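Local coordinates for protein 4-hydroxybutyrate coenzyme A transferase (Shewanella oneidensis, PDB 2OAS) that probably transfers coenzyme A between acyl-CoA thioesters and carboxylates such as acetate or 4-hydroxybutyrate, and can hold coenzyme A through a covalent link to the enzyme, at residues 9-13 / 33-37; 19-25 / 111-117; 127-131 / 154-158; 140-146 / 167-171; 147-153 / 170-176. All coordinates share one frame; numbering follows the deposited sequence.

Contact 1: 9-13 / 33-37; sequences ALEAV and VLLDA
Two helices that lie together against one side of the N-terminal parallel sheet meet here, Ala9 and Val13 of helix 9-13 facing Leu34 and Ala37 of helix 32-41. Their short axes come within 8.4 Å at a crossing angle of -75°, so the helices pass almost at right angles and touch over a compact patch. The small side chains at the crossing allow the close approach. Ala9 CB lies 3.6 Å from Ala37 CB, and the same methyl is 3.6 Å from Val33 O, which brings it against the backbone of the second helix. Ala37 answers in kind, its CB resting 3.7 Å from Leu10 N and so against the first turn of helix 9-13.

One turn on, Val13 fills the next position with a single branch. Its CG1 stands anti to the backbone N (chi1 178°), which leaves CG2 as the methyl directed across the contact, 3.5 Å from Leu34 O and 3.8 Å from Ala37 CB. Leu34 comes in from the side rather than head-on: its CD1 methyl curls back to 4.1 Å from Ala9 CB and also borders Ala12. No hydrogen bond crosses between the segments, and their association rests on apolar packing alone.

Beneath the pair runs the sheet. Ala12 and Leu34 both rest on Ile147 of strand 145-150, Leu34 also meets His149 there, and Ala9 and Val33 share Tyr172 of strand 170-173, while Val13 is bordered further along helix 32-41 by Leu38 and His41.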
# COMPACT_ATOMS: atom_id res chain seq x y z
N ALA A 9 41.30 -4.72 11.72
CA ALA A 9 40.10 -4.67 10.89
C ALA A 9 40.40 -5.12 9.46
O ALA A 9 39.57 -5.75 8.82
CB ALA A 9 39.53 -3.27 10.86
N LEU A 10 41.59 -4.81 8.98
CA LEU A 10 41.98 -5.19 7.62
C LEU A 10 42.07 -6.71 7.52
O LEU A 10 41.72 -7.29 6.50
CB LEU A 10 43.32 -4.54 7.27
CG LEU A 10 43.64 -4.29 5.80
CD1 LEU A 10 44.98 -3.57 5.69
CD2 LEU A 10 43.68 -5.59 5.03
N GLU A 11 42.52 -7.34 8.59
CA GLU A 11 42.65 -8.80 8.59
C GLU A 11 41.27 -9.45 8.50
O GLU A 11 41.09 -10.47 7.83
CB GLU A 11 43.36 -9.24 9.86
CG GLU A 11 43.64 -10.71 9.90
CD GLU A 11 44.42 -11.10 11.13
OE1 GLU A 11 44.51 -12.32 11.40
OE2 GLU A 11 44.95 -10.20 11.82
N ALA A 12 40.29 -8.85 9.15
CA ALA A 12 38.93 -9.36 9.12
C ALA A 12 38.31 -9.18 7.75
O ALA A 12 37.70 -10.10 7.21
CB ALA A 12 38.09 -8.62 10.17
N VAL A 13 38.48 -7.99 7.18
CA VAL A 13 37.91 -7.71 5.88
C VAL A 13 38.56 -8.52 4.76
O VAL A 13 37.94 -8.76 3.72
CB VAL A 13 38.03 -6.23 5.57
CG1 VAL A 13 37.49 -5.95 4.20
CG2 VAL A 13 37.26 -5.45 6.59
N VAL A 33 34.25 0.78 11.65
CA VAL A 33 35.59 0.24 11.85
C VAL A 33 35.96 -0.75 10.76
O VAL A 33 37.08 -0.75 10.26
CB VAL A 33 35.71 -0.48 13.21
CG1 VAL A 33 37.11 -1.03 13.38
CG2 VAL A 33 35.38 0.45 14.33
N LEU A 34 35.01 -1.59 10.39
CA LEU A 34 35.23 -2.59 9.36
C LEU A 34 35.09 -2.00 7.98
O LEU A 34 35.85 -2.33 7.09
CB LEU A 34 34.24 -3.75 9.54
CG LEU A 34 34.76 -5.09 10.06
CD1 LEU A 34 35.83 -4.90 11.11
CD2 LEU A 34 33.57 -5.92 10.62
N LEU A 35 34.11 -1.12 7.80
CA LEU A 35 33.89 -0.53 6.50
C LEU A 35 35.07 0.36 6.08
O LEU A 35 35.36 0.49 4.90
CB LEU A 35 32.56 0.26 6.48
CG LEU A 35 31.23 -0.53 6.51
CD1 LEU A 35 30.08 0.45 6.53
CD2 LEU A 35 31.08 -1.47 5.32
N ASP A 36 35.77 0.96 7.05
CA ASP A 36 36.93 1.79 6.70
C ASP A 36 38.05 0.88 6.23
O ASP A 36 38.82 1.25 5.35
CB ASP A 36 37.40 2.64 7.88
CG ASP A 36 36.50 3.85 8.12
OD1 ASP A 36 35.61 4.12 7.29
OD2 ASP A 36 36.70 4.55 9.14
N ALA A 37 38.15 -0.31 6.80
CA ALA A 37 39.21 -1.21 6.38
C ALA A 37 38.89 -1.74 4.97
O ALA A 37 39.79 -2.03 4.18
CB ALA A 37 39.33 -2.37 7.35

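Contact 2: 19-25 / 111-117; sequences GETLWTH and IDTAIIQ
Glu20 sets its CB and CG against Asp112 CB and OD2; its OE1 forms a salt bridge with Lys145, which probably offsets the nearby like charge. The Thr21 backbone bonds twice with Asp112: its N donates to Asp112 OD2 (2.9 Å, on the anti side, tilted out of the carboxylate plane), and its O accepts from Asp112 N at 2.8 Å and, weakly, from Thr113 N. Leu22 lies alongside Thr113, both pointing the same way. Trp23 N bonds to Thr113 O and Trp23 O receives Ile115 N at 2.7 Å, nearly straight with an N-H angle of 172°. The Trp23 side chain leaves by the opposite face, with Ala114 CB at the ring edge, 4.1 Å from CD1, and Ile111 CG2 against its CB. Thr24 contributes a CA-H...O contact to Ile115 O, which also accepts from His25 N. His25 extends the pairing with its ring: ND1 accepts from Gln117 N at 3.0 Å, in the ring plane and at 175°, while NE2 is held by Ser132 O. Residues 22-24 pair one-to-one with 113-115, directions 19° apart, as central parallel neighbours in the Rossmann-like sheet of this CoA-transferase domain.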
# COMPACT_ATOMS: atom_id res chain seq x y z
N GLY A 19 33.85 -9.88 -6.59
CA GLY A 19 32.56 -10.29 -7.11
C GLY A 19 31.50 -10.62 -6.08
O GLY A 19 30.36 -10.94 -6.44
N GLU A 20 31.86 -10.55 -4.80
CA GLU A 20 30.90 -10.87 -3.75
C GLU A 20 29.82 -9.81 -3.53
O GLU A 20 30.01 -8.62 -3.82
CB GLU A 20 31.63 -11.12 -2.42
CG GLU A 20 32.53 -12.35 -2.42
CD GLU A 20 33.12 -12.67 -1.04
OE1 GLU A 20 33.93 -13.62 -0.93
OE2 GLU A 20 32.76 -11.98 -0.07
N THR A 21 28.67 -10.27 -3.04
CA THR A 21 27.57 -9.39 -2.73
C THR A 21 27.60 -9.32 -1.21
O THR A 21 27.50 -10.33 -0.52
CB THR A 21 26.21 -9.96 -3.15
OG1 THR A 21 26.20 -10.15 -4.56
CG2 THR A 21 25.11 -8.99 -2.76
N LEU A 22 27.77 -8.10 -0.70
CA LEU A 22 27.86 -7.86 0.71
C LEU A 22 26.66 -7.14 1.32
O LEU A 22 25.94 -6.38 0.65
CB LEU A 22 29.12 -7.02 0.99
CG LEU A 22 30.49 -7.56 0.55
CD1 LEU A 22 31.55 -6.51 0.80
CD2 LEU A 22 30.82 -8.84 1.29
N TRP A 23 26.46 -7.38 2.61
CA TRP A 23 25.40 -6.72 3.35
C TRP A 23 26.08 -6.07 4.54
O TRP A 23 27.03 -6.64 5.09
CB TRP A 23 24.34 -7.70 3.84
CG TRP A 23 23.47 -7.07 4.87
CD1 TRP A 23 23.60 -7.17 6.23
CD2 TRP A 23 22.38 -6.17 4.63
NE1 TRP A 23 22.66 -6.39 6.85
CE2 TRP A 23 21.89 -5.77 5.90
CE3 TRP A 23 21.77 -5.67 3.48
CZ2 TRP A 23 20.82 -4.88 6.04
CZ3 TRP A 23 20.70 -4.78 3.62
CH2 TRP A 23 20.23 -4.40 4.90
N THR A 24 25.62 -4.90 4.92
CA THR A 24 26.18 -4.19 6.06
C THR A 24 25.14 -3.82 7.09
O THR A 24 24.02 -3.43 6.75
CB THR A 24 26.89 -2.86 5.62
OG1 THR A 24 27.27 -2.13 6.78
CG2 THR A 24 25.96 -2.00 4.76
N HIS A 25 25.51 -3.94 8.36
CA HIS A 25 24.63 -3.57 9.47
C HIS A 25 24.29 -2.12 9.13
O HIS A 25 25.17 -1.37 8.71
CB HIS A 25 25.42 -3.63 10.76
CG HIS A 25 24.64 -4.15 11.94
ND1 HIS A 25 25.27 -4.62 13.07
CD2 HIS A 25 23.32 -4.26 12.16
CE1 HIS A 25 24.36 -5.01 13.94
NE2 HIS A 25 23.16 -4.80 13.41
N ILE A 111 23.46 -13.31 -0.56
CA ILE A 111 24.39 -12.52 0.24
C ILE A 111 25.60 -13.40 0.55
O ILE A 111 25.47 -14.41 1.24
CB ILE A 111 23.76 -12.07 1.56
CG1 ILE A 111 22.58 -11.14 1.26
CG2 ILE A 111 24.81 -11.43 2.43
CD1 ILE A 111 21.87 -10.62 2.47
N ASP A 112 26.77 -13.02 0.05
CA ASP A 112 27.97 -13.81 0.29
C ASP A 112 28.54 -13.56 1.68
O ASP A 112 29.04 -14.47 2.33
CB ASP A 112 29.04 -13.54 -0.77
CG ASP A 112 28.59 -13.94 -2.18
OD1 ASP A 112 28.07 -15.06 -2.35
OD2 ASP A 112 28.76 -13.12 -3.13
N THR A 113 28.48 -12.32 2.14
CA THR A 113 28.98 -12.01 3.46
C THR A 113 28.31 -10.80 4.07
O THR A 113 28.01 -9.81 3.39
CB THR A 113 30.53 -11.81 3.46
OG1 THR A 113 30.84 -10.50 3.94
CG2 THR A 113 31.12 -12.00 2.08
N ALA A 114 28.06 -10.87 5.37
CA ALA A 114 27.42 -9.78 6.10
C ALA A 114 28.39 -9.14 7.08
O ALA A 114 28.99 -9.83 7.91
CB ALA A 114 26.21 -10.30 6.86
N ILE A 115 28.55 -7.83 6.99
CA ILE A 115 29.43 -7.11 7.89
C ILE A 115 28.55 -6.60 9.02
O ILE A 115 27.58 -5.88 8.79
CB ILE A 115 30.08 -5.88 7.22
CG1 ILE A 115 30.60 -6.24 5.82
CG2 ILE A 115 31.19 -5.36 8.11
CD1 ILE A 115 31.60 -7.36 5.80
N ILE A 116 28.89 -6.95 10.25
CA ILE A 116 28.07 -6.50 11.36
C ILE A 116 28.85 -6.05 12.58
O ILE A 116 30.03 -6.33 12.71
CB ILE A 116 27.09 -7.62 11.78
CG1 ILE A 116 27.86 -8.82 12.31
CG2 ILE A 116 26.29 -8.07 10.59
CD1 ILE A 116 26.96 -9.95 12.76
N GLN A 117 28.18 -5.32 13.46
CA GLN A 117 28.78 -4.82 14.68
C GLN A 117 27.97 -5.37 15.86
O GLN A 117 26.77 -5.09 15.96
CB GLN A 117 28.73 -3.31 14.72
CG GLN A 117 29.50 -2.73 15.89
CD GLN A 117 29.54 -1.23 15.88
OE1 GLN A 117 30.24 -0.62 16.68
NE2 GLN A 117 28.78 -0.63 14.98

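Contact 3: 127-131 / 154-158; sequences CSLGI and MPRTH
Gly130 turns with positive phi (60°) at the point where Met154, a selenomethionine, and Pro155 press on the backbone. The Met154 chain, bent at chi2 and chi3, carries its selenium over this turn: SE lies 3.8 Å from Gly130 CA and 3.6 Å from Ile131 N. From the next residue of the same loop, Pro155 O approaches the glycine, 3.3 Å from Gly130 CA, as a CA-H...O contact.

The polar bond across the segments comes from Thr157. Its OG1 sits between the backbone N and the carbonyl carbon (chi1 61°), a position from which it donates to Gly130 O at 2.8 Å. The approach is well bent, with the hydroxyl 36° above the carbonyl plane, so the bond does not follow a lone pair. The Thr157 CG2 methyl lies beside the same peptide. Ser128 OG is 3.2 Å from Thr157 OG1, and the serine appears to form an ST turn by accepting from Gly130 N, although the position of that nitrogen is less certain.

The apolar contacts come from Ile131. It crosses both partners obliquely, CG1 against the selenium and CG2 3.6 Å from Pro155 CG.

Arg156 leaves the contact, and its guanidinium forms a salt bridge with Asp122. The loop 154-158, between strands 145-150 and 158-159, packs between the end of strand 126-128 and helix 269-275, whose Tyr272 and Val275 cover Ile131, Pro155 and Thr157, while Leu129 and Met154 reach strand 113-118.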
# COMPACT_ATOMS: atom_id res chain seq x y z
N CYS A 127 26.16 -12.90 21.28
CA CYS A 127 26.40 -11.50 20.98
C CYS A 127 25.08 -10.85 20.58
O CYS A 127 24.09 -11.54 20.34
CB CYS A 127 27.38 -11.33 19.81
SG CYS A 127 29.01 -12.03 20.08
N SER A 128 25.08 -9.53 20.48
CA SER A 128 23.87 -8.83 20.13
C SER A 128 24.09 -7.87 18.96
O SER A 128 25.14 -7.23 18.85
CB SER A 128 23.37 -8.05 21.36
OG SER A 128 22.21 -7.29 21.05
N LEU A 129 23.09 -7.79 18.09
CA LEU A 129 23.13 -6.89 16.95
C LEU A 129 22.93 -5.48 17.47
O LEU A 129 22.95 -4.53 16.70
CB LEU A 129 22.01 -7.23 15.98
CG LEU A 129 22.18 -8.59 15.32
CD1 LEU A 129 21.08 -8.81 14.30
CD2 LEU A 129 23.54 -8.66 14.65
N GLY A 130 22.69 -5.36 18.77
CA GLY A 130 22.53 -4.06 19.39
C GLY A 130 21.41 -3.13 18.94
O GLY A 130 20.25 -3.54 18.83
N ILE A 131 21.78 -1.87 18.67
CA ILE A 131 20.78 -0.87 18.30
C ILE A 131 20.15 -1.02 16.92
O ILE A 131 19.26 -0.25 16.56
CB ILE A 131 21.34 0.55 18.43
CG1 ILE A 131 22.52 0.75 17.48
CG2 ILE A 131 21.72 0.80 19.86
CD1 ILE A 131 23.09 2.15 17.51
N MSE A 154 28.69 -1.41 22.02
CA MSE A 154 27.40 -1.81 21.51
C MSE A 154 26.55 -2.36 22.65
O MSE A 154 26.94 -3.32 23.33
CB MSE A 154 27.55 -2.88 20.42
CG MSE A 154 26.25 -3.22 19.70
SE MSE A 154 25.42 -1.70 18.82
CE MSE A 154 26.13 -1.85 17.03
N PRO A 155 25.40 -1.73 22.91
CA PRO A 155 24.54 -2.21 23.99
C PRO A 155 23.94 -3.59 23.66
O PRO A 155 23.70 -3.91 22.50
CB PRO A 155 23.49 -1.10 24.12
CG PRO A 155 23.46 -0.47 22.76
CD PRO A 155 24.89 -0.46 22.34
N ARG A 156 23.73 -4.40 24.70
CA ARG A 156 23.17 -5.75 24.58
C ARG A 156 21.66 -5.66 24.60
O ARG A 156 21.02 -5.95 25.61
CB ARG A 156 23.65 -6.59 25.77
CG ARG A 156 23.23 -8.05 25.78
CD ARG A 156 23.94 -8.74 26.92
NE ARG A 156 23.83 -10.19 26.90
CZ ARG A 156 22.95 -10.89 27.61
NH1 ARG A 156 22.09 -10.27 28.40
NH2 ARG A 156 22.96 -12.22 27.53
N THR A 157 21.08 -5.27 23.47
CA THR A 157 19.64 -5.10 23.35
C THR A 157 18.83 -6.39 23.48
O THR A 157 19.30 -7.46 23.11
CB THR A 157 19.25 -4.45 21.98
OG1 THR A 157 19.67 -5.29 20.90
CG2 THR A 157 19.91 -3.08 21.84
N HIS A 158 17.61 -6.28 24.00
CA HIS A 158 16.74 -7.44 24.14
C HIS A 158 15.87 -7.59 22.91
O HIS A 158 15.59 -6.61 22.23
CB HIS A 158 15.86 -7.35 25.37
CG HIS A 158 16.56 -7.72 26.64
ND1 HIS A 158 16.01 -8.56 27.57
CD2 HIS A 158 17.79 -7.38 27.11
CE1 HIS A 158 16.86 -8.73 28.57
NE2 HIS A 158 17.95 -8.02 28.31

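Contact 4: 140-146 / 167-171; sequences CQVAGKI and RFAAV
Ile146 O receives Ala169 N at 2.8 Å, with an N-H angle of 158° and the donor in the carbonyl plane. The same oxygen takes a second, weak bond from Ala170 N at 3.5 Å, so two successive amides converge on one carbonyl. A water makes the adjoining link: it accepts from Ile146 N and donates to Arg167 O, each at 2.8 Å. Both backbone polar groups of Ile146 are therefore tied to the 167-171 segment, one directly and one through solvent.

The long Arg167 chain bends at chi2 and chi3 and swings its guanidinium back to the C-terminal turn of helix 136-142. There NH2 lies 3.0 Å from Cys140 O, and Gln141 CA is at the guanidinium edge, in its plane. Gln141 approaches obliquely, amide and guanidinium planes 44° apart; its OE1 bonds to Arg105, and its NE2 beside Arg167 NH2 brings two donors together without a bond.

This is the entry into two adjacent strands of the parallel sheet. Strand 145-150 follows helix 136-142 after a short turn, and strand 170-173 begins beside Ile147, just after the start of strand 145-150; Ile146 and Phe168 have their CA atoms nearest across the gap.

With CG1 anti to the carbonyl carbon (chi1 -63°), Ile146 sets its CD1 methyl against the Arg167 carbonyl, 3.6 Å from Arg167 O. The apolar contact is made by the CG2 branch, which meets Phe168 CD2 at 3.8 Å, obliquely to the ring. Further out, Lys145 CB touches Ala169 CB, and Leu15 borders Lys145, Ala169 and Ala170.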
# COMPACT_ATOMS: atom_id res chain seq x y z
N CYS A 140 22.08 -12.20 8.20
CA CYS A 140 23.01 -13.12 8.86
C CYS A 140 22.55 -14.57 8.71
O CYS A 140 23.35 -15.49 8.83
CB CYS A 140 23.14 -12.79 10.34
SG CYS A 140 24.05 -11.29 10.64
N GLN A 141 21.26 -14.75 8.45
CA GLN A 141 20.71 -16.09 8.31
C GLN A 141 21.13 -16.72 6.98
O GLN A 141 21.54 -17.88 6.93
CB GLN A 141 19.17 -16.04 8.39
CG GLN A 141 18.54 -16.85 9.53
CD GLN A 141 18.38 -16.03 10.84
OE1 GLN A 141 17.26 -15.64 11.23
NE2 GLN A 141 19.51 -15.76 11.52
N VAL A 142 21.04 -15.95 5.91
CA VAL A 142 21.37 -16.47 4.60
C VAL A 142 22.79 -16.16 4.14
O VAL A 142 23.27 -16.71 3.15
CB VAL A 142 20.37 -15.94 3.56
CG1 VAL A 142 18.96 -16.31 3.97
CG2 VAL A 142 20.49 -14.43 3.43
N ALA A 143 23.49 -15.28 4.86
CA ALA A 143 24.83 -14.93 4.45
C ALA A 143 25.78 -16.13 4.36
O ALA A 143 25.79 -17.00 5.24
CB ALA A 143 25.40 -13.91 5.41
N GLY A 144 26.58 -16.17 3.30
CA GLY A 144 27.54 -17.25 3.14
C GLY A 144 28.51 -17.29 4.32
O GLY A 144 28.82 -18.35 4.85
N LYS A 145 29.00 -16.11 4.72
CA LYS A 145 29.91 -16.00 5.85
C LYS A 145 29.65 -14.68 6.57
O LYS A 145 29.11 -13.75 5.98
CB LYS A 145 31.37 -16.05 5.40
CG LYS A 145 31.81 -14.93 4.47
CD LYS A 145 33.31 -15.03 4.22
CE LYS A 145 33.81 -13.97 3.26
NZ LYS A 145 33.31 -14.20 1.88
N ILE A 146 30.01 -14.59 7.85
CA ILE A 146 29.79 -13.35 8.59
C ILE A 146 31.08 -12.78 9.18
O ILE A 146 31.89 -13.52 9.74
CB ILE A 146 28.77 -13.56 9.74
CG1 ILE A 146 27.41 -13.94 9.16
CG2 ILE A 146 28.63 -12.30 10.56
CD1 ILE A 146 26.43 -14.44 10.19
N ARG A 167 28.92 -18.46 14.62
CA ARG A 167 28.30 -18.24 13.32
C ARG A 167 29.14 -17.22 12.54
O ARG A 167 28.77 -16.81 11.44
CB ARG A 167 26.87 -17.70 13.49
CG ARG A 167 25.87 -18.73 14.01
CD ARG A 167 24.85 -19.07 12.94
NE ARG A 167 23.98 -17.92 12.68
CZ ARG A 167 23.23 -17.76 11.60
NH1 ARG A 167 23.22 -18.68 10.64
NH2 ARG A 167 22.47 -16.67 11.48
N PHE A 168 30.26 -16.81 13.13
CA PHE A 168 31.15 -15.82 12.53
C PHE A 168 32.39 -16.46 11.90
O PHE A 168 32.99 -17.37 12.48
CB PHE A 168 31.60 -14.80 13.61
CG PHE A 168 30.46 -14.09 14.32
CD1 PHE A 168 30.71 -13.32 15.44
CD2 PHE A 168 29.16 -14.16 13.85
CE1 PHE A 168 29.69 -12.63 16.09
CE2 PHE A 168 28.12 -13.47 14.49
CZ PHE A 168 28.40 -12.70 15.62
N ALA A 169 32.79 -15.98 10.73
CA ALA A 169 33.97 -16.53 10.07
C ALA A 169 35.20 -15.82 10.58
O ALA A 169 36.29 -16.39 10.66
CB ALA A 169 33.87 -16.35 8.56
N ALA A 170 35.01 -14.55 10.94
CA ALA A 170 36.09 -13.72 11.42
C ALA A 170 35.54 -12.78 12.46
O ALA A 170 34.34 -12.47 12.45
CB ALA A 170 36.69 -12.94 10.28
N VAL A 171 36.43 -12.31 13.33
CA VAL A 171 36.06 -11.40 14.40
C VAL A 171 37.20 -10.44 14.78
O VAL A 171 38.34 -10.87 14.98
CB VAL A 171 35.63 -12.22 15.64
CG1 VAL A 171 35.85 -11.45 16.89
CG2 VAL A 171 34.17 -12.61 15.53
O HOH W 1 30.28 -17.11 9.05

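Contact 5: 147-153 / 170-176; sequences IAHINPQ and AVYEQSA
Ile147 pairs with Ala170 at the start of a parallel strand pair in the Rossmann-like sheet of the N-terminal domain, and the pairing continues in one-to-one register to Ile150 and Glu173. The axes come within 4.6 Å with directions differing by 20°, the slight twist of neighbouring parallel strands.

Backbone hydrogen bonds join the strands at four points: Ala148 N to Ala170 O, Tyr172 N to Ala148 O, Ile150 N to Tyr172 O at 2.9 Å, and Gln174 N to Ile150 O at 3.0 Å. CA-H...O contacts from Val171, His149 and Glu173 lie between them.

Among side chains, His149 lies edge-on to the facing backbone. Its chi1 of 154° swings the ring toward the neighbouring strand, and the ring's own turn about CB-CG presents ND1 to Tyr172 O for a weak bond of 3.4 Å; CE1 reaches Gln174 O with the same edge. The planes of the imidazole and the Gln174 amide are 74° apart. That amide is fixed in turn by Tyr172, whose OH donates to Gln174 OE1 at 2.6 Å.

The apolar contacts lie on the other face. Ala148 CB faces Val171 CG2, and Ile150 CG2 packs obliquely over the Glu173 chain, CG2 to CG 3.9 Å.

Past the last pair, the Asn151 amide replaces backbone pairing. ND2 donates to Ala176 O, with Gln117 OE1 as its second partner, while OD1 accepts two amides from opposite faces of its plane: Gln153 N at 2.8 Å, closing an Asx turn, and Ala176 N at 3.2 Å.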
# COMPACT_ATOMS: atom_id res chain seq x y z
N ILE A 147 31.28 -11.48 9.02
CA ILE A 147 32.45 -10.79 9.55
C ILE A 147 31.91 -9.79 10.58
O ILE A 147 31.27 -8.81 10.23
CB ILE A 147 33.21 -10.07 8.42
CG1 ILE A 147 33.83 -11.13 7.50
CG2 ILE A 147 34.29 -9.15 9.00
CD1 ILE A 147 34.48 -10.55 6.26
N ALA A 148 32.18 -10.07 11.85
CA ALA A 148 31.68 -9.26 12.94
C ALA A 148 32.71 -8.39 13.63
O ALA A 148 33.87 -8.77 13.80
CB ALA A 148 31.01 -10.16 13.99
N HIS A 149 32.27 -7.23 14.05
CA HIS A 149 33.14 -6.34 14.74
C HIS A 149 32.62 -6.29 16.16
O HIS A 149 31.50 -5.85 16.40
CB HIS A 149 33.11 -4.96 14.07
CG HIS A 149 33.45 -3.84 14.98
ND1 HIS A 149 34.54 -3.88 15.82
CD2 HIS A 149 32.82 -2.67 15.23
CE1 HIS A 149 34.56 -2.78 16.56
NE2 HIS A 149 33.53 -2.03 16.21
N ILE A 150 33.42 -6.78 17.10
CA ILE A 150 33.01 -6.78 18.50
C ILE A 150 33.32 -5.45 19.16
O ILE A 150 34.49 -5.06 19.30
CB ILE A 150 33.70 -7.90 19.27
CG1 ILE A 150 33.33 -9.25 18.64
CG2 ILE A 150 33.31 -7.81 20.75
CD1 ILE A 150 33.99 -10.44 19.29
N ASN A 151 32.27 -4.77 19.58
CA ASN A 151 32.41 -3.46 20.20
C ASN A 151 31.78 -3.40 21.56
O ASN A 151 30.56 -3.49 21.68
CB ASN A 151 31.77 -2.40 19.31
CG ASN A 151 31.88 -1.01 19.89
OD1 ASN A 151 32.53 -0.80 20.92
ND2 ASN A 151 31.26 -0.06 19.22
N PRO A 152 32.59 -3.26 22.61
CA PRO A 152 32.12 -3.19 23.99
C PRO A 152 31.13 -2.04 24.20
O PRO A 152 30.44 -1.99 25.22
CB PRO A 152 33.40 -2.97 24.78
CG PRO A 152 34.40 -3.75 24.01
CD PRO A 152 34.06 -3.39 22.57
N GLN A 153 31.06 -1.12 23.25
CA GLN A 153 30.16 0.02 23.35
C GLN A 153 28.77 -0.36 22.83
O GLN A 153 27.78 0.27 23.18
CB GLN A 153 30.71 1.20 22.55
CG GLN A 153 32.11 1.62 22.96
CD GLN A 153 32.21 1.93 24.45
OE1 GLN A 153 33.23 1.63 25.10
NE2 GLN A 153 31.16 2.56 25.01
N ALA A 170 35.01 -14.55 10.94
CA ALA A 170 36.09 -13.72 11.42
C ALA A 170 35.54 -12.78 12.46
O ALA A 170 34.34 -12.47 12.45
CB ALA A 170 36.69 -12.94 10.28
N VAL A 171 36.43 -12.31 13.33
CA VAL A 171 36.06 -11.40 14.40
C VAL A 171 37.20 -10.44 14.78
O VAL A 171 38.34 -10.87 14.98
CB VAL A 171 35.63 -12.22 15.64
CG1 VAL A 171 35.85 -11.45 16.89
CG2 VAL A 171 34.17 -12.61 15.53
N TYR A 172 36.90 -9.15 14.85
CA TYR A 172 37.88 -8.14 15.24
C TYR A 172 37.27 -7.33 16.37
O TYR A 172 36.15 -6.83 16.26
CB TYR A 172 38.23 -7.20 14.08
CG TYR A 172 39.05 -6.01 14.52
CD1 TYR A 172 40.33 -6.17 15.08
CD2 TYR A 172 38.54 -4.71 14.43
CE1 TYR A 172 41.07 -5.08 15.55
CE2 TYR A 172 39.27 -3.61 14.90
CZ TYR A 172 40.53 -3.81 15.46
OH TYR A 172 41.21 -2.73 15.95
N GLU A 173 38.01 -7.18 17.46
CA GLU A 173 37.49 -6.47 18.61
C GLU A 173 38.16 -5.16 18.98
O GLU A 173 39.38 -5.10 19.14
CB GLU A 173 37.51 -7.39 19.82
CG GLU A 173 37.01 -6.74 21.09
CD GLU A 173 37.16 -7.65 22.30
OE1 GLU A 173 38.32 -7.96 22.67
OE2 GLU A 173 36.12 -8.07 22.86
N GLN A 174 37.36 -4.11 19.11
CA GLN A 174 37.87 -2.81 19.53
C GLN A 174 36.69 -1.91 19.91
O GLN A 174 35.63 -1.98 19.31
CB GLN A 174 38.73 -2.18 18.44
CG GLN A 174 38.03 -1.18 17.56
CD GLN A 174 38.98 -0.13 17.00
OE1 GLN A 174 39.93 -0.44 16.28
NE2 GLN A 174 38.73 1.12 17.35
N SER A 175 36.87 -1.11 20.96
CA SER A 175 35.83 -0.19 21.39
C SER A 175 35.83 1.00 20.45
O SER A 175 36.87 1.61 20.20
CB SER A 175 36.08 0.31 22.82
OG SER A 175 35.88 -0.70 23.78
N ALA A 176 34.66 1.33 19.92
CA ALA A 176 34.53 2.45 19.01
C ALA A 176 33.29 3.23 19.40
O ALA A 176 32.44 2.74 20.14
CB ALA A 176 34.41 1.96 17.59

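All five contacts belong to the N-terminal domain, and four of them are built on or against its parallel sheet. Contacts 2 and 5 are strand pairs in that sheet, centres about 15 Å apart, joined where strand 113-118 bonds to strand 145-150. Contact 4 lies at the start of the strands used by contact 5 and shares Ala170 and Val171 with it. The crossed helices of contact 1, about 10 Å from contact 5, pack on the sheet, and their segments alternate along the chain with those of contact 2. Contact 3 opens after contact 2 closes, and its loop adjoins contact 5 in sequence; its residues touch helix 269-275. The coenzyme A site lies apart from all five.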